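Local coordinates for protein putative ADP-Ribosyltransferase Scabin (Streptomyces scabiei 87.22, PDB 5EWY) that probably transfers ADP-ribose from NAD+ to DNA as a mono-ADP-ribosyltransferase toxin, and here holds an inhibitor in its pocket, at residues A[72-77]-A[134-139]; A[89-94]-A[165-170]; A[171-176]-A[194-199]. All coordinates share one frame; numbering follows the deposited sequence.

Contact 1 of 3, residues A[72-77]-A[134-139]; sequences CGTLYR and NYYIDA. With 5TQ (4-(8-fluoranyl-6-oxidanylidene-1,3,4,5-tetrahydrobenzo[c][1,6]naphthyridin-2-yl)butanoic acid), chain B.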
loop_
_atom_site.group_PDB
_atom_site.type_symbol
_atom_site.label_atom_id
_atom_site.label_comp_id
_atom_site.label_asym_id
_atom_site.label_seq_id
_atom_site.Cartn_x
_atom_site.Cartn_y
_atom_site.Cartn_z
ATOM N N CYS A 72 9.174 4.104 -7.729
ATOM C CA CYS A 72 8.017 3.577 -8.438
ATOM C C CYS A 72 8.187 2.087 -8.658
ATOM O O CYS A 72 7.719 1.533 -9.658
ATOM C CB CYS A 72 7.800 4.289 -9.779
ATOM S SG CYS A 72 9.184 4.282 -10.889
ATOM N N GLY A 73 8.802 1.414 -7.701
ATOM C CA GLY A 73 8.851 -0.022 -7.737
ATOM C C GLY A 73 7.553 -0.624 -7.243
ATOM O O GLY A 73 6.709 0.044 -6.642
ATOM N N THR A 74 7.396 -1.909 -7.526
ATOM C CA THR A 74 6.240 -2.649 -7.061
ATOM C C THR A 74 6.209 -2.639 -5.536
ATOM O O THR A 74 7.244 -2.815 -4.884
ATOM C CB THR A 74 6.315 -4.088 -7.547
ATOM O OG1 THR A 74 6.448 -4.107 -8.966
ATOM C CG2 THR A 74 5.053 -4.875 -7.163
ATOM N N LEU A 75 5.021 -2.383 -4.989
ATOM C CA LEU A 75 4.727 -2.479 -3.570
ATOM C C LEU A 75 3.755 -3.629 -3.369
ATOM O O LEU A 75 3.181 -4.161 -4.322
ATOM C CB LEU A 75 4.138 -1.170 -3.040
ATOM C CG LEU A 75 5.008 0.086 -3.185
ATOM C CD1 LEU A 75 4.230 1.322 -2.757
ATOM C CD2 LEU A 75 6.300 -0.019 -2.424
ATOM N N TYR A 76 3.562 -3.982 -2.103
ATOM C CA TYR A 76 2.774 -5.158 -1.768
ATOM C C TYR A 76 1.838 -4.850 -0.614
ATOM O O TYR A 76 2.102 -3.978 0.204
ATOM C CB TYR A 76 3.670 -6.380 -1.422
ATOM C CG TYR A 76 4.749 -6.544 -2.451
ATOM C CD1 TYR A 76 5.947 -5.853 -2.334
ATOM C CD2 TYR A 76 4.549 -7.326 -3.561
ATOM C CE1 TYR A 76 6.917 -5.938 -3.331
ATOM C CE2 TYR A 76 5.522 -7.423 -4.556
ATOM C CZ TYR A 76 6.684 -6.748 -4.383
ATOM O OH TYR A 76 7.625 -6.822 -5.387
ATOM N N ARG A 77 0.725 -5.565 -0.589
ATOM C CA ARG A 77 -0.190 -5.488 0.539
ATOM C C ARG A 77 -0.776 -6.869 0.791
ATOM O O ARG A 77 -1.420 -7.435 -0.104
ATOM C CB ARG A 77 -1.312 -4.481 0.280
ATOM C CG ARG A 77 -2.318 -4.469 1.421
ATOM C CD ARG A 77 -3.369 -3.372 1.264
ATOM N NE ARG A 77 -4.479 -3.612 2.194
ATOM C CZ ARG A 77 -4.502 -3.262 3.472
ATOM N NH1 ARG A 77 -5.557 -3.579 4.216
ATOM N NH2 ARG A 77 -3.521 -2.567 4.025
ATOM N N ASN A 134 -1.566 -11.871 -1.214
ATOM C CA ASN A 134 -0.486 -10.899 -1.370
ATOM C C ASN A 134 -0.786 -10.107 -2.646
ATOM O O ASN A 134 -0.657 -10.632 -3.752
ATOM C CB ASN A 134 0.859 -11.629 -1.451
ATOM C CG ASN A 134 2.037 -10.715 -1.222
ATOM O OD1 ASN A 134 1.967 -9.749 -0.434
ATOM N ND2 ASN A 134 3.151 -10.999 -1.917
ATOM N N TYR A 135 -1.183 -8.850 -2.498
ATOM C CA TYR A 135 -1.456 -7.955 -3.624
ATOM C C TYR A 135 -0.201 -7.220 -4.063
ATOM O O TYR A 135 0.661 -6.873 -3.248
ATOM C CB TYR A 135 -2.533 -6.943 -3.246
ATOM C CG TYR A 135 -3.915 -7.556 -3.140
ATOM C CD1 TYR A 135 -4.386 -8.080 -1.948
ATOM C CD2 TYR A 135 -4.756 -7.583 -4.228
ATOM C CE1 TYR A 135 -5.652 -8.644 -1.859
ATOM C CE2 TYR A 135 -6.000 -8.137 -4.171
ATOM C CZ TYR A 135 -6.464 -8.663 -2.975
ATOM O OH TYR A 135 -7.717 -9.208 -2.977
ATOM N N TYR A 136 -0.104 -7.037 -5.384
ATOM C CA TYR A 136 1.005 -6.389 -6.069
ATOM C C TYR A 136 0.491 -5.056 -6.595
ATOM O O TYR A 136 -0.559 -5.008 -7.240
ATOM C CB TYR A 136 1.468 -7.263 -7.247
ATOM C CG TYR A 136 2.145 -8.556 -6.870
ATOM C CD1 TYR A 136 1.531 -9.479 -6.015
ATOM C CD2 TYR A 136 3.400 -8.854 -7.314
ATOM C CE1 TYR A 136 2.147 -10.645 -5.681
ATOM C CE2 TYR A 136 4.041 -10.019 -6.941
ATOM C CZ TYR A 136 3.406 -10.910 -6.098
ATOM O OH TYR A 136 4.052 -12.063 -5.781
ATOM N N ILE A 137 1.187 -3.969 -6.247
ATOM C CA ILE A 137 0.702 -2.602 -6.424
ATOM C C ILE A 137 1.744 -1.806 -7.200
ATOM O O ILE A 137 2.946 -1.895 -6.903
ATOM C CB ILE A 137 0.438 -1.959 -5.051
ATOM C CG1 ILE A 137 -0.738 -2.687 -4.408
ATOM C CG2 ILE A 137 0.166 -0.453 -5.145
ATOM C CD1 ILE A 137 -0.847 -2.471 -2.914
ATOM N N ASP A 138 1.290 -1.037 -8.188
ATOM C CA ASP A 138 2.183 -0.172 -8.962
ATOM C C ASP A 138 1.513 1.197 -8.960
ATOM O O ASP A 138 0.688 1.511 -9.812
ATOM C CB ASP A 138 2.395 -0.728 -10.361
ATOM C CG ASP A 138 3.202 0.203 -11.260
ATOM O OD1 ASP A 138 3.981 1.038 -10.748
ATOM O OD2 ASP A 138 3.083 0.080 -12.494
ATOM N N ALA A 139 1.825 1.988 -7.932
ATOM C CA ALA A 139 1.111 3.227 -7.683
ATOM C C ALA A 139 2.110 4.329 -7.378
ATOM O O ALA A 139 3.129 4.074 -6.717
ATOM C CB ALA A 139 0.188 3.099 -6.452
HETATM N N12 5TQ B . -3.317 -4.471 8.484
HETATM C C13 5TQ B . -3.839 -5.369 7.649
HETATM C C15 5TQ B . -4.054 -4.086 9.731
HETATM C C17 5TQ B . -6.173 -2.800 9.161
HETATM C C01 5TQ B . 1.956 -3.716 5.421
HETATM C C02 5TQ B . 2.572 -2.823 6.287
HETATM C C03 5TQ B . 1.937 -2.403 7.451
HETATM C C04 5TQ B . 0.660 -2.865 7.740
HETATM C C05 5TQ B . 0.020 -3.788 6.890
HETATM C C06 5TQ B . 0.679 -4.194 5.716
HETATM C C07 5TQ B . 0.037 -5.159 4.832
HETATM C C08 5TQ B . -1.304 -4.290 7.168
HETATM C C09 5TQ B . -1.859 -5.216 6.241
HETATM N N10 5TQ B . -1.202 -5.599 5.118
HETATM C C11 5TQ B . -2.076 -3.967 8.294
HETATM C C14 5TQ B . -3.190 -5.730 6.514
HETATM C C16 5TQ B . -5.574 -4.101 9.658
HETATM C C18 5TQ B . -6.230 -2.763 7.647
HETATM O O19 5TQ B . 0.613 -5.548 3.783
HETATM F F20 5TQ B . 3.797 -2.379 6.002
HETATM O O21 5TQ B . -7.281 -2.359 7.084
HETATM O O22 5TQ B . -5.244 -3.134 6.986
HETATM O O HOH W 1 4.846 1.606 -8.027
#
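Arg77 and Tyr135, Tyr76 and Tyr136, and Leu75 and Ile137 face one another in pairs where strand 75-79 runs antiparallel beside strand 133-137. Two hydrogen-bonded pairs flank a non-hydrogen-bonded one. Leu75 and Ile137 exchange both backbone bonds, Leu75 N to Ile137 O at 2.9 Å and Ile137 N to Leu75 O at 2.8 Å; Arg77 and Tyr135 do the same.

Arg77 shows how a strand residue can serve two surroundings along its length. Its CB rests on CD1 of Ile137 at 3.8 Å. CG stands anti to the backbone N (chi1 176°), and the chain stays extended to NE, which carries the tip away from strand 133-137 and past the inhibitor 5TQ. CG lies 3.9 Å from O19 of 5TQ, NE forms a salt bridge with Asp79, and one guanidinium face lies against C14 of 5TQ. NH1 donates a nearly straight bond (165°) to carboxylate O22 of 5TQ at 2.8 Å.

The Tyr76 and Tyr136 rings form an edge-to-face pair, CE2 of Tyr76 reaching over the rim of the Tyr136 face with the planes at 80°. A water sits within hydrogen-bonding distance of Gly73 O and Asp138 OD1; OD2 of that aspartate bonds Tyr196 OH.

The first-strand arginine, tied to the Ser117-Thr118-Thr119 strand in a pocket with Gln158 and Glu160, is consistent with the Arg, Ser-Thr-Ser-like and Gln-X-Glu signature of ADP-ribosyltransferases. Chemically, backbone and apolar contacts fix its root, while in this complex Asp79 and, through NH2, Ser117 O hold the guanidinium from the protein side and O22 takes NH1.

Contact 2 of 3, residues A[89-94]-A[165-170]; sequences QGFLPK and GGIRTE. With 5TQ (4-(8-fluoranyl-6-oxidanylidene-1,3,4,5-tetrahydrobenzo[c][1,6]naphthyridin-2-yl)butanoic acid), chain B.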
loop_
_atom_site.group_PDB
_atom_site.type_symbol
_atom_site.label_atom_id
_atom_site.label_comp_id
_atom_site.label_asym_id
_atom_site.label_seq_id
_atom_site.Cartn_x
_atom_site.Cartn_y
_atom_site.Cartn_z
ATOM N N GLN A 89 -13.059 -2.171 -6.375
ATOM C CA GLN A 89 -13.082 -0.955 -5.563
ATOM C C GLN A 89 -11.729 -0.302 -5.385
ATOM O O GLN A 89 -11.678 0.841 -4.918
ATOM C CB GLN A 89 -13.501 -1.276 -4.126
ATOM C CG GLN A 89 -14.842 -1.796 -3.929
ATOM C CD GLN A 89 -15.104 -2.080 -2.462
ATOM O OE1 GLN A 89 -14.235 -1.923 -1.590
ATOM N NE2 GLN A 89 -16.294 -2.498 -2.185
ATOM N N GLY A 90 -10.651 -1.007 -5.677
ATOM C CA GLY A 90 -9.346 -0.584 -5.186
ATOM C C GLY A 90 -9.254 -0.871 -3.695
ATOM O O GLY A 90 -10.046 -1.633 -3.142
ATOM N N PHE A 91 -8.260 -0.260 -3.056
ATOM C CA PHE A 91 -8.124 -0.298 -1.598
ATOM C C PHE A 91 -8.658 1.003 -1.024
ATOM O O PHE A 91 -8.042 2.061 -1.175
ATOM C CB PHE A 91 -6.673 -0.494 -1.186
ATOM C CG PHE A 91 -6.146 -1.866 -1.472
ATOM C CD1 PHE A 91 -6.565 -2.950 -0.727
ATOM C CD2 PHE A 91 -5.203 -2.053 -2.474
ATOM C CE1 PHE A 91 -6.079 -4.209 -0.986
ATOM C CE2 PHE A 91 -4.722 -3.313 -2.737
ATOM C CZ PHE A 91 -5.155 -4.383 -2.006
ATOM N N LEU A 92 -9.794 0.917 -0.344
ATOM C CA LEU A 92 -10.355 2.105 0.282
ATOM C C LEU A 92 -9.881 2.183 1.723
ATOM O O LEU A 92 -9.763 1.153 2.393
ATOM C CB LEU A 92 -11.875 2.044 0.271
ATOM C CG LEU A 92 -12.520 2.260 -1.101
ATOM C CD1 LEU A 92 -13.983 1.828 -1.062
ATOM C CD2 LEU A 92 -12.399 3.724 -1.540
ATOM N N PRO A 93 -9.605 3.379 2.229
ATOM C CA PRO A 93 -9.250 3.514 3.643
ATOM C C PRO A 93 -10.479 3.433 4.535
ATOM O O PRO A 93 -11.615 3.698 4.124
ATOM C CB PRO A 93 -8.628 4.910 3.710
ATOM C CG PRO A 93 -9.352 5.664 2.666
ATOM C CD PRO A 93 -9.660 4.690 1.557
ATOM N N LYS A 94 -10.223 3.076 5.792
ATOM C CA LYS A 94 -11.314 2.864 6.741
ATOM C C LYS A 94 -12.032 4.165 7.098
ATOM O O LYS A 94 -13.267 4.191 7.155
ATOM C CB LYS A 94 -10.789 2.112 7.968
ATOM C CG LYS A 94 -10.581 0.632 7.677
ATOM C CD LYS A 94 -10.128 -0.170 8.877
ATOM C CE LYS A 94 -10.085 -1.647 8.511
ATOM N NZ LYS A 94 -9.746 -2.541 9.647
ATOM N N GLY A 165 -5.863 8.186 1.532
ATOM C CA GLY A 165 -6.954 8.042 0.601
ATOM C C GLY A 165 -6.973 6.715 -0.112
ATOM O O GLY A 165 -7.844 6.500 -0.964
ATOM N N GLY A 166 -6.054 5.819 0.221
ATOM C CA GLY A 166 -5.999 4.519 -0.415
ATOM C C GLY A 166 -5.487 4.576 -1.838
ATOM O O GLY A 166 -4.699 5.445 -2.210
ATOM N N ILE A 167 -5.911 3.582 -2.615
ATOM C CA ILE A 167 -5.280 3.248 -3.894
ATOM C C ILE A 167 -6.362 2.806 -4.866
ATOM O O ILE A 167 -7.044 1.798 -4.626
ATOM C CB ILE A 167 -4.266 2.106 -3.729
ATOM C CG1 ILE A 167 -3.245 2.408 -2.620
ATOM C CG2 ILE A 167 -3.550 1.837 -5.070
ATOM C CD1 ILE A 167 -2.415 1.207 -2.258
ATOM N N ARG A 168 -6.487 3.521 -5.987
ATOM C CA ARG A 168 -7.452 3.157 -7.015
ATOM C C ARG A 168 -7.079 1.829 -7.665
ATOM O O ARG A 168 -5.907 1.458 -7.747
ATOM C CB ARG A 168 -7.508 4.238 -8.103
ATOM C CG ARG A 168 -8.151 5.534 -7.646
ATOM C CD ARG A 168 -8.650 6.359 -8.819
ATOM N NE ARG A 168 -7.557 6.895 -9.629
ATOM C CZ ARG A 168 -6.786 7.917 -9.270
ATOM N NH1 ARG A 168 -6.967 8.515 -8.099
ATOM N NH2 ARG A 168 -5.822 8.340 -10.081
ATOM N N THR A 169 -8.093 1.151 -8.206
ATOM C CA THR A 169 -7.867 -0.173 -8.778
ATOM C C THR A 169 -6.898 -0.134 -9.963
ATOM O O THR A 169 -6.164 -1.110 -10.174
ATOM C CB THR A 169 -9.194 -0.820 -9.192
ATOM O OG1 THR A 169 -8.934 -2.128 -9.721
ATOM C CG2 THR A 169 -9.930 0.027 -10.239
ATOM N N GLU A 170 -6.831 0.981 -10.697
ATOM C CA GLU A 170 -5.922 1.048 -11.850
ATOM C C GLU A 170 -4.468 0.869 -11.428
ATOM O O GLU A 170 -3.610 0.639 -12.294
ATOM C CB GLU A 170 -6.102 2.359 -12.625
ATOM C CG GLU A 170 -5.650 3.610 -11.892
ATOM C CD GLU A 170 -6.018 4.885 -12.607
ATOM O OE1 GLU A 170 -5.353 5.217 -13.619
ATOM O OE2 GLU A 170 -6.977 5.547 -12.149
HETATM N N12 5TQ B . -3.317 -4.471 8.484
HETATM C C13 5TQ B . -3.839 -5.369 7.649
HETATM C C15 5TQ B . -4.054 -4.086 9.731
HETATM C C17 5TQ B . -6.173 -2.800 9.161
HETATM C C01 5TQ B . 1.956 -3.716 5.421
HETATM C C02 5TQ B . 2.572 -2.823 6.287
HETATM C C03 5TQ B . 1.937 -2.403 7.451
HETATM C C04 5TQ B . 0.660 -2.865 7.740
HETATM C C05 5TQ B . 0.020 -3.788 6.890
HETATM C C06 5TQ B . 0.679 -4.194 5.716
HETATM C C07 5TQ B . 0.037 -5.159 4.832
HETATM C C08 5TQ B . -1.304 -4.290 7.168
HETATM C C09 5TQ B . -1.859 -5.216 6.241
HETATM N N10 5TQ B . -1.202 -5.599 5.118
HETATM C C11 5TQ B . -2.076 -3.967 8.294
HETATM C C14 5TQ B . -3.190 -5.730 6.514
HETATM C C16 5TQ B . -5.574 -4.101 9.658
HETATM C C18 5TQ B . -6.230 -2.763 7.647
HETATM O O19 5TQ B . 0.613 -5.548 3.783
HETATM F F20 5TQ B . 3.797 -2.379 6.002
HETATM O O21 5TQ B . -7.281 -2.359 7.084
HETATM O O22 5TQ B . -5.244 -3.134 6.986
HETATM O O HOH W 2 -10.637 2.269 -7.434
#
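Phe91 and Ile167 extend from a single antiparallel bridge, and the tip of Ile167, CD1, comes obliquely to CD2, near the root of the Phe91 ring, at a loose 4.3 Å. With CG set beside its backbone N (chi1 -71°), the Phe91 ring stands toward strands 75-79 and 133-137, where it makes an edge-to-face pair with Tyr135. Between the two residues the backbones exchange bonds that lie in the carbonyl planes, Phe91 N to Ile167 O at 2.9 Å and Ile167 N to Phe91 O at 3.0 Å.

Glycines let the chains come this close. Gly90 CA sits 3.4 Å from Ile167 O, and Gly166 CA 3.3 Å from Phe91 O; both have positive phi, and at either CA the position a CB would take is already filled by that opposing carbonyl oxygen. Farther along, the Pro93 ring lies against Gly165, with CD 3.6 Å from Gly165 O. At the other end, a water accepts from Thr169 N and donates weakly to Gln89 O.

Lys94, beyond the bridge, stretches out to place CE 3.2 Å from O21 of the inhibitor 5TQ. An isolated beta bridge between two loops is the motif here, joining the exit of helix 83-89 to the link between strands 160-164 and 172-179, beside the inhibitor pocket.

Contact 3 of 3, residues A[171-176]-A[194-199]; sequences FVIGVC and PHYEPW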
loop_
_atom_site.group_PDB
_atom_site.type_symbol
_atom_site.label_atom_id
_atom_site.label_comp_id
_atom_site.label_asym_id
_atom_site.label_seq_id
_atom_site.Cartn_x
_atom_site.Cartn_y
_atom_site.Cartn_z
ATOM N N PHE A 171 -4.162 1.032 -10.148
ATOM C CA PHE A 171 -2.797 0.888 -9.644
ATOM C C PHE A 171 -2.547 -0.438 -8.953
ATOM O O PHE A 171 -1.458 -0.646 -8.398
ATOM C CB PHE A 171 -2.439 2.045 -8.706
ATOM C CG PHE A 171 -2.624 3.384 -9.325
ATOM C CD1 PHE A 171 -1.811 3.811 -10.372
ATOM C CD2 PHE A 171 -3.644 4.222 -8.906
ATOM C CE1 PHE A 171 -1.999 5.039 -10.959
ATOM C CE2 PHE A 171 -3.827 5.453 -9.494
ATOM C CZ PHE A 171 -3.005 5.866 -10.507
ATOM N N VAL A 172 -3.526 -1.335 -8.957
ATOM C CA VAL A 172 -3.369 -2.675 -8.401
ATOM C C VAL A 172 -3.057 -3.606 -9.569
ATOM O O VAL A 172 -3.888 -3.811 -10.459
ATOM C CB VAL A 172 -4.618 -3.117 -7.631
ATOM C CG1 VAL A 172 -4.432 -4.543 -7.138
ATOM C CG2 VAL A 172 -4.865 -2.163 -6.465
ATOM N N ILE A 173 -1.847 -4.174 -9.569
ATOM C CA ILE A 173 -1.424 -5.045 -10.663
ATOM C C ILE A 173 -2.217 -6.340 -10.655
ATOM O O ILE A 173 -2.684 -6.815 -11.693
ATOM C CB ILE A 173 0.071 -5.375 -10.558
ATOM C CG1 ILE A 173 0.951 -4.133 -10.527
ATOM C CG2 ILE A 173 0.446 -6.267 -11.714
ATOM C CD1 ILE A 173 2.336 -4.441 -10.006
ATOM N N GLY A 174 -2.339 -6.951 -9.483
ATOM C CA GLY A 174 -2.845 -8.310 -9.377
ATOM C C GLY A 174 -2.604 -8.835 -7.982
ATOM O O GLY A 174 -2.298 -8.067 -7.071
ATOM N N VAL A 175 -2.723 -10.152 -7.835
ATOM C CA VAL A 175 -2.706 -10.761 -6.513
ATOM C C VAL A 175 -2.242 -12.198 -6.637
ATOM O O VAL A 175 -2.483 -12.863 -7.641
ATOM C CB VAL A 175 -4.120 -10.682 -5.883
ATOM C CG1 VAL A 175 -5.125 -11.592 -6.636
ATOM C CG2 VAL A 175 -4.115 -11.067 -4.391
ATOM N N CYS A 176 -1.638 -12.707 -5.565
ATOM C CA CYS A 176 -1.382 -14.129 -5.432
ATOM C C CYS A 176 -1.975 -14.620 -4.111
ATOM O O CYS A 176 -1.679 -14.035 -3.048
ATOM C CB CYS A 176 0.130 -14.448 -5.456
ATOM S SG CYS A 176 0.949 -14.081 -7.018
ATOM N N PRO A 194 -7.875 -6.898 -14.206
ATOM C CA PRO A 194 -8.200 -6.394 -15.553
ATOM C C PRO A 194 -8.180 -4.882 -15.656
ATOM O O PRO A 194 -8.081 -4.341 -16.770
ATOM C CB PRO A 194 -9.596 -6.973 -15.826
ATOM C CG PRO A 194 -10.157 -7.275 -14.519
ATOM C CD PRO A 194 -8.999 -7.644 -13.623
ATOM N N HIS A 195 -8.241 -4.176 -14.541
ATOM C CA HIS A 195 -8.287 -2.721 -14.509
ATOM C C HIS A 195 -6.923 -2.066 -14.325
ATOM O O HIS A 195 -6.845 -0.830 -14.313
ATOM C CB HIS A 195 -9.236 -2.272 -13.399
ATOM C CG HIS A 195 -10.624 -2.775 -13.576
ATOM N ND1 HIS A 195 -11.255 -3.575 -12.650
ATOM C CD2 HIS A 195 -11.506 -2.593 -14.585
ATOM C CE1 HIS A 195 -12.469 -3.862 -13.082
ATOM N NE2 HIS A 195 -12.647 -3.277 -14.251
ATOM N N TYR A 196 -5.848 -2.848 -14.194
ATOM C CA TYR A 196 -4.523 -2.266 -14.044
ATOM C C TYR A 196 -4.164 -1.465 -15.287
ATOM O O TYR A 196 -4.329 -1.940 -16.414
ATOM C CB TYR A 196 -3.519 -3.387 -13.829
ATOM C CG TYR A 196 -2.059 -2.967 -13.809
ATOM C CD1 TYR A 196 -1.636 -1.841 -13.122
ATOM C CD2 TYR A 196 -1.111 -3.722 -14.488
ATOM C CE1 TYR A 196 -0.282 -1.474 -13.107
ATOM C CE2 TYR A 196 0.230 -3.365 -14.482
ATOM C CZ TYR A 196 0.632 -2.246 -13.793
ATOM O OH TYR A 196 1.994 -1.922 -13.776
ATOM N N GLU A 197 -3.677 -0.248 -15.070
ATOM C CA GLU A 197 -3.273 0.650 -16.149
ATOM C C GLU A 197 -1.820 1.044 -15.946
ATOM O O GLU A 197 -1.518 1.965 -15.162
ATOM C CB GLU A 197 -4.174 1.878 -16.186
ATOM C CG GLU A 197 -5.570 1.512 -16.649
ATOM C CD GLU A 197 -6.479 2.698 -16.861
ATOM O OE1 GLU A 197 -6.015 3.847 -16.721
ATOM O OE2 GLU A 197 -7.667 2.469 -17.168
ATOM N N PRO A 198 -0.892 0.374 -16.634
ATOM C CA PRO A 198 0.519 0.739 -16.532
ATOM C C PRO A 198 0.700 2.213 -16.853
ATOM O O PRO A 198 0.055 2.753 -17.758
ATOM C CB PRO A 198 1.180 -0.130 -17.611
ATOM C CG PRO A 198 0.323 -1.287 -17.763
ATOM C CD PRO A 198 -1.085 -0.857 -17.415
ATOM N N TRP A 199 1.628 2.843 -16.140
ATOM C CA TRP A 199 1.874 4.271 -16.275
ATOM C C TRP A 199 3.352 4.623 -16.358
ATOM O O TRP A 199 3.674 5.806 -16.459
ATOM C CB TRP A 199 1.212 5.064 -15.122
ATOM C CG TRP A 199 1.565 4.538 -13.744
ATOM C CD1 TRP A 199 1.036 3.430 -13.128
ATOM C CD2 TRP A 199 2.531 5.074 -12.834
ATOM N NE1 TRP A 199 1.624 3.244 -11.904
ATOM C CE2 TRP A 199 2.521 4.253 -11.682
ATOM C CE3 TRP A 199 3.379 6.181 -12.858
ATOM C CZ2 TRP A 199 3.387 4.454 -10.618
ATOM C CZ3 TRP A 199 4.222 6.396 -11.776
ATOM C CH2 TRP A 199 4.197 5.546 -10.659
#
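A classic beta bulge in strand 172-179, where Ile173 and Gly174 both face Tyr136, lies at the place where the C-terminal tail folds back over the strand. Ile173 and Tyr196 carry the middle of this contact. The two side chains run alongside each other, CG1 of Ile173 standing over the Tyr196 ring near its CZ rim in a CH-pi contact, 4.0 Å from the centroid and 19° off the normal. CG2 of the same isoleucine reaches CE2 of Tyr196 at 4.0 Å, so both branches rest on the ring. Pro198 CD covers the opposite face, over its centre. The root of the tyrosine is held close as well, its CB lying 3.4 Å from Val172 O.

Farther along the tail, Trp199 receives the edge of Phe171 in an offset edge-to-face pair, the planes at 86°. CD1 of Phe171 is 3.8 Å from NE1 of Trp199. With CG between the backbone N and the carbonyl carbon (chi1 52°), the indole is set beside Phe171, its five-membered ring taking the edge. Polar tips are anchored on one neighbour: Tyr196 OH bonds Asp138 OD2, and Trp199 NE1 bonds Asp138 O.

The tail therefore packs beside the start of strand 172-179, which pairs with strands 133-137 and 184-192, while Val172 turns its side chain from the tail to Phe87 of helix 83-89.

Overall arrangement
Contact 2 is the buried one, contact 1 is mixed, and contact 3, about 13 Å from the centre of the chain, is the most peripheral. Contacts 1 and 3 share a sheet, for strands 133-137 and 172-179 are neighbours in it, and Asp138 N approaches Phe171 O to 2.8 Å. Contacts 1 and 2 both reach the inhibitor and meet through Phe91, which packs on Arg77 and Ile137. Glu170 brings contact 2 against the tail of contact 3. Chemistry follows place: repeated backbone pairing within the sheet, one glycine-rich bridge between loops, and aromatic and CH-pi packing where the tail covers a strand.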